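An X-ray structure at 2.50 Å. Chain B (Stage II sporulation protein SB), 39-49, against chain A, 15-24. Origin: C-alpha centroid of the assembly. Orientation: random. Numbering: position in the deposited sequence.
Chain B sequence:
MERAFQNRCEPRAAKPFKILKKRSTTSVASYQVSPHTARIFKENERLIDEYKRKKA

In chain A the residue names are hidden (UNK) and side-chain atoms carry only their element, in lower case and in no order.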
# COMPACT_ATOMS: atom_id res chain seq x y z
N ARG B 39 -19.65 -4.76 -7.75
CA ARG B 39 -21.03 -4.74 -7.28
C ARG B 39 -21.30 -3.60 -6.32
O ARG B 39 -22.35 -2.95 -6.38
CB ARG B 39 -21.36 -6.01 -6.54
CG ARG B 39 -21.52 -7.19 -7.41
CD ARG B 39 -21.65 -8.42 -6.51
NE ARG B 39 -21.31 -9.66 -7.22
CZ ARG B 39 -20.58 -10.66 -6.73
NH1 ARG B 39 -20.04 -10.61 -5.50
NH2 ARG B 39 -20.36 -11.72 -7.48
N ILE B 40 -20.36 -3.39 -5.40
CA ILE B 40 -20.47 -2.34 -4.41
C ILE B 40 -20.47 -1.01 -5.11
O ILE B 40 -21.29 -0.16 -4.79
CB ILE B 40 -19.33 -2.37 -3.43
CG1 ILE B 40 -19.51 -3.52 -2.46
CG2 ILE B 40 -19.27 -1.09 -2.65
CD1 ILE B 40 -18.26 -3.75 -1.62
N PHE B 41 -19.57 -0.82 -6.06
CA PHE B 41 -19.58 0.45 -6.81
C PHE B 41 -20.88 0.65 -7.57
O PHE B 41 -21.45 1.75 -7.52
CB PHE B 41 -18.42 0.54 -7.78
CG PHE B 41 -17.08 0.76 -7.12
CD1 PHE B 41 -16.97 1.38 -5.90
CD2 PHE B 41 -15.92 0.40 -7.78
CE1 PHE B 41 -15.74 1.59 -5.34
CE2 PHE B 41 -14.68 0.61 -7.22
CZ PHE B 41 -14.59 1.21 -6.00
N LYS B 42 -21.36 -0.39 -8.26
CA LYS B 42 -22.62 -0.27 -9.01
C LYS B 42 -23.83 0.04 -8.13
O LYS B 42 -24.63 0.91 -8.46
CB LYS B 42 -22.91 -1.52 -9.87
CG LYS B 42 -22.29 -1.47 -11.29
CD LYS B 42 -22.64 -0.12 -12.08
CE LYS B 42 -21.47 0.90 -12.11
NZ LYS B 42 -21.89 2.21 -12.72
N GLU B 43 -23.94 -0.67 -7.02
CA GLU B 43 -25.05 -0.47 -6.13
C GLU B 43 -24.99 0.91 -5.49
O GLU B 43 -26.02 1.60 -5.39
CB GLU B 43 -25.09 -1.58 -5.09
CG GLU B 43 -26.44 -1.73 -4.38
CD GLU B 43 -27.67 -1.97 -5.29
OE1 GLU B 43 -27.56 -2.50 -6.43
OE2 GLU B 43 -28.76 -1.64 -4.81
N ASN B 44 -23.81 1.35 -5.09
CA ASN B 44 -23.65 2.72 -4.59
C ASN B 44 -24.21 3.73 -5.55
O ASN B 44 -25.06 4.52 -5.19
CB ASN B 44 -22.18 3.05 -4.36
CG ASN B 44 -21.63 2.46 -3.09
OD1 ASN B 44 -20.42 2.49 -2.85
ND2 ASN B 44 -22.50 1.91 -2.26
N GLU B 45 -23.73 3.70 -6.78
CA GLU B 45 -24.09 4.69 -7.79
C GLU B 45 -25.57 4.62 -8.15
O GLU B 45 -26.18 5.64 -8.40
CB GLU B 45 -23.20 4.53 -9.04
CG GLU B 45 -23.54 5.45 -10.24
CD GLU B 45 -24.38 4.75 -11.32
OE1 GLU B 45 -24.28 3.51 -11.45
OE2 GLU B 45 -25.11 5.46 -12.05
N ARG B 46 -26.15 3.42 -8.14
CA ARG B 46 -27.58 3.26 -8.42
C ARG B 46 -28.46 3.78 -7.27
O ARG B 46 -29.60 4.18 -7.49
CB ARG B 46 -27.91 1.80 -8.72
CG ARG B 46 -27.35 1.33 -10.07
CD ARG B 46 -27.20 -0.22 -10.13
NE ARG B 46 -28.46 -0.97 -10.02
CZ ARG B 46 -28.52 -2.28 -9.78
NH1 ARG B 46 -29.71 -2.88 -9.68
NH2 ARG B 46 -27.41 -3.00 -9.61
N LEU B 47 -27.93 3.78 -6.05
CA LEU B 47 -28.64 4.33 -4.88
C LEU B 47 -28.48 5.83 -4.79
O LEU B 47 -29.42 6.54 -4.48
CB LEU B 47 -28.14 3.72 -3.58
CG LEU B 47 -28.87 2.49 -3.10
CD1 LEU B 47 -28.25 2.05 -1.79
CD2 LEU B 47 -30.34 2.80 -2.91
N ILE B 48 -27.26 6.31 -5.03
CA ILE B 48 -26.98 7.73 -5.05
C ILE B 48 -27.88 8.41 -6.10
O ILE B 48 -28.43 9.48 -5.85
CB ILE B 48 -25.49 7.98 -5.34
CG1 ILE B 48 -24.66 7.51 -4.14
CG2 ILE B 48 -25.22 9.45 -5.58
CD1 ILE B 48 -23.21 7.25 -4.43
N ASP B 49 -28.04 7.75 -7.24
CA ASP B 49 -28.99 8.15 -8.29
C ASP B 49 -30.44 8.17 -7.82
O ASP B 49 -31.28 8.86 -8.41
CB ASP B 49 -28.94 7.15 -9.45
CG ASP B 49 -29.08 7.81 -10.81
OD1 ASP B 49 -30.20 8.26 -11.14
OD2 ASP B 49 -28.06 7.84 -11.57
N UNK A 15 -18.60 7.46 1.40
CA UNK A 15 -18.05 6.08 1.36
C UNK A 15 -17.59 5.73 -0.04
O UNK A 15 -16.48 5.30 -0.24
c UNK A 15 -19.08 5.05 1.83
n UNK A 15 -17.99 4.67 3.96
c UNK A 15 -19.14 4.94 3.35
o UNK A 15 -20.19 5.13 3.96
N UNK A 16 -18.45 6.02 -1.01
CA UNK A 16 -18.17 5.74 -2.40
C UNK A 16 -16.92 6.47 -2.90
O UNK A 16 -16.07 5.86 -3.54
o UNK A 16 -19.12 4.28 -4.69
c UNK A 16 -19.35 5.48 -4.59
c UNK A 16 -19.38 6.12 -3.25
n UNK A 16 -19.56 6.26 -5.64
N UNK A 17 -16.83 7.76 -2.60
CA UNK A 17 -15.67 8.56 -2.93
C UNK A 17 -14.40 7.99 -2.30
O UNK A 17 -13.41 7.80 -2.99
o UNK A 17 -14.23 11.36 -0.15
o UNK A 17 -15.15 12.96 -1.35
c UNK A 17 -14.65 11.81 -1.24
c UNK A 17 -15.89 10.01 -2.52
c UNK A 17 -14.64 10.91 -2.49
N UNK A 18 -14.43 7.70 -1.00
CA UNK A 18 -13.29 7.09 -0.30
C UNK A 18 -12.80 5.81 -0.99
O UNK A 18 -11.59 5.60 -1.13
c UNK A 18 -11.59 7.04 3.93
se UNK A 18 -12.16 8.52 2.80
c UNK A 18 -13.68 6.73 1.13
c UNK A 18 -13.86 7.90 2.09
N UNK A 19 -13.73 4.93 -1.37
CA UNK A 19 -13.34 3.62 -1.90
C UNK A 19 -12.76 3.74 -3.30
O UNK A 19 -11.81 3.05 -3.63
c UNK A 19 -13.95 0.97 -0.14
c UNK A 19 -14.53 2.68 -1.95
c UNK A 19 -16.42 1.49 -0.67
c UNK A 19 -14.98 2.04 -0.62
N UNK A 20 -13.33 4.63 -4.10
CA UNK A 20 -12.82 4.90 -5.43
C UNK A 20 -11.45 5.52 -5.37
O UNK A 20 -10.51 5.07 -6.03
c UNK A 20 -13.76 5.83 -6.19
n UNK A 20 -15.90 3.95 -8.49
c UNK A 20 -14.64 4.39 -8.15
c UNK A 20 -16.76 4.38 -7.59
c UNK A 20 -14.76 5.11 -7.00
n UNK A 20 -16.10 5.08 -6.68
N UNK A 21 -11.35 6.55 -4.56
CA UNK A 21 -10.13 7.31 -4.48
C UNK A 21 -8.95 6.49 -4.04
O UNK A 21 -7.88 6.58 -4.63
se UNK A 21 -9.59 10.66 -2.02
c UNK A 21 -9.18 9.45 -3.49
c UNK A 21 -10.31 8.48 -3.53
c UNK A 21 -10.59 11.96 -3.13
N UNK A 22 -9.11 5.69 -2.98
CA UNK A 22 -8.01 4.92 -2.48
C UNK A 22 -7.77 3.64 -3.28
O UNK A 22 -6.65 3.16 -3.33
c UNK A 22 -7.41 8.52 1.01
c UNK A 22 -7.89 6.04 -0.24
c UNK A 22 -6.38 7.86 0.33
c UNK A 22 -8.68 7.96 1.05
c UNK A 22 -6.63 6.63 -0.28
c UNK A 22 -8.15 4.73 -0.97
o UNK A 22 -7.16 9.73 1.63
c UNK A 22 -8.92 6.73 0.42
N UNK A 23 -8.79 3.12 -3.96
CA UNK A 23 -8.52 2.11 -4.97
C UNK A 23 -7.67 2.70 -6.09
O UNK A 23 -6.68 2.06 -6.49
c UNK A 23 -9.67 0.52 -6.69
c UNK A 23 -9.81 1.53 -5.53
c UNK A 23 -8.83 -0.65 -6.33
c UNK A 23 -11.04 0.10 -7.18
N UNK A 24 -8.02 3.89 -6.58
CA UNK A 24 -7.23 4.54 -7.66
C UNK A 24 -5.78 4.84 -7.22
O UNK A 24 -4.81 4.59 -7.97
o UNK A 24 -9.46 4.51 -9.40
n UNK A 24 -9.98 6.69 -9.07
c UNK A 24 -9.17 5.62 -8.92
c UNK A 24 -7.87 5.84 -8.16

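Position 15 carries two side-chain carbons, the second bearing one oxygen and one nitrogen: a short carboxamide. The side chain makes no contact with the chain B stretch, and its end leads away. It is N15(A), with both amide atoms hydrogen-bonded elsewhere in the structure.

Position 16 has the same composition, two carbons with one oxygen and one nitrogen on the second, but here the group reaches N44(B), F41(B) and I48(B). It is N16(A), chi1 t. The modelled OD1 lies 2.9 Å from OD1 of N44(B); two oxygens so close suggest that the amide is turned over in the model, so its atom labels carry little weight.

Position 17 shows three carbons in a row, the third with two oxygens, a carboxylate; the CA-to-CB bond points away from chain B and the side chain makes no contact: E17(A).

Position 18 is an unbranched chain of two carbons, selenium and one carbon. Selenium identifies selenomethionine, M18(A), which is out of reach of the chain B stretch.

Position 19 has four carbons forked at the second, with CA-to-CB directed toward chain B. The fork after one methylene defines L19(A). Its CB is 3.8 Å from CE1 of F41(B), near the plane of that ring, and its CD1 is 4.3 Å from CG2 of I40(B).

Position 20 has one carbon and then a five-membered ring of three carbons and two nitrogens, lying over a face of the F41(B) ring. An imidazole means H20(A). Its ND1 donates to O of N16(A) at 3.2 Å, with an N-H...O angle of 140°, a bond that ties the ring back to its own helix.

Position 21 repeats the selenium chain and is M21(A), out of reach. Position 22, one carbon and a six-carbon ring bearing an oxygen, is Y22(A), also remote.

Position 23 has four carbons forked at the second: L23(A), chi1 t and chi2 p. Its CD2 meets CE2 of F41(B) at 3.7 Å, at the ring edge. Position 24, two carbons with one oxygen and one nitrogen, is N24(A), out of reach of the chain B stretch.

The helices run at 144° between their N-to-C directions, with axes 10.6 Å apart at closest approach. F41(B) leaves its helix sideways, but its ring end comes nearer and sits as a knob among N16(A), L19(A), H20(A) and L23(A); 108 Å² of it is covered, out of 349 Å² summed over both sides. Its ring stacks face-to-face on H20(A), centroids 3.7 Å apart and planes at 12°, while the leucines pack its edge. I40(B) adds an apolar contact with L19(A), and I48(B) lies against the amide end of N16(A).

Chain A, residues 15-24: NNEMLHMYLN
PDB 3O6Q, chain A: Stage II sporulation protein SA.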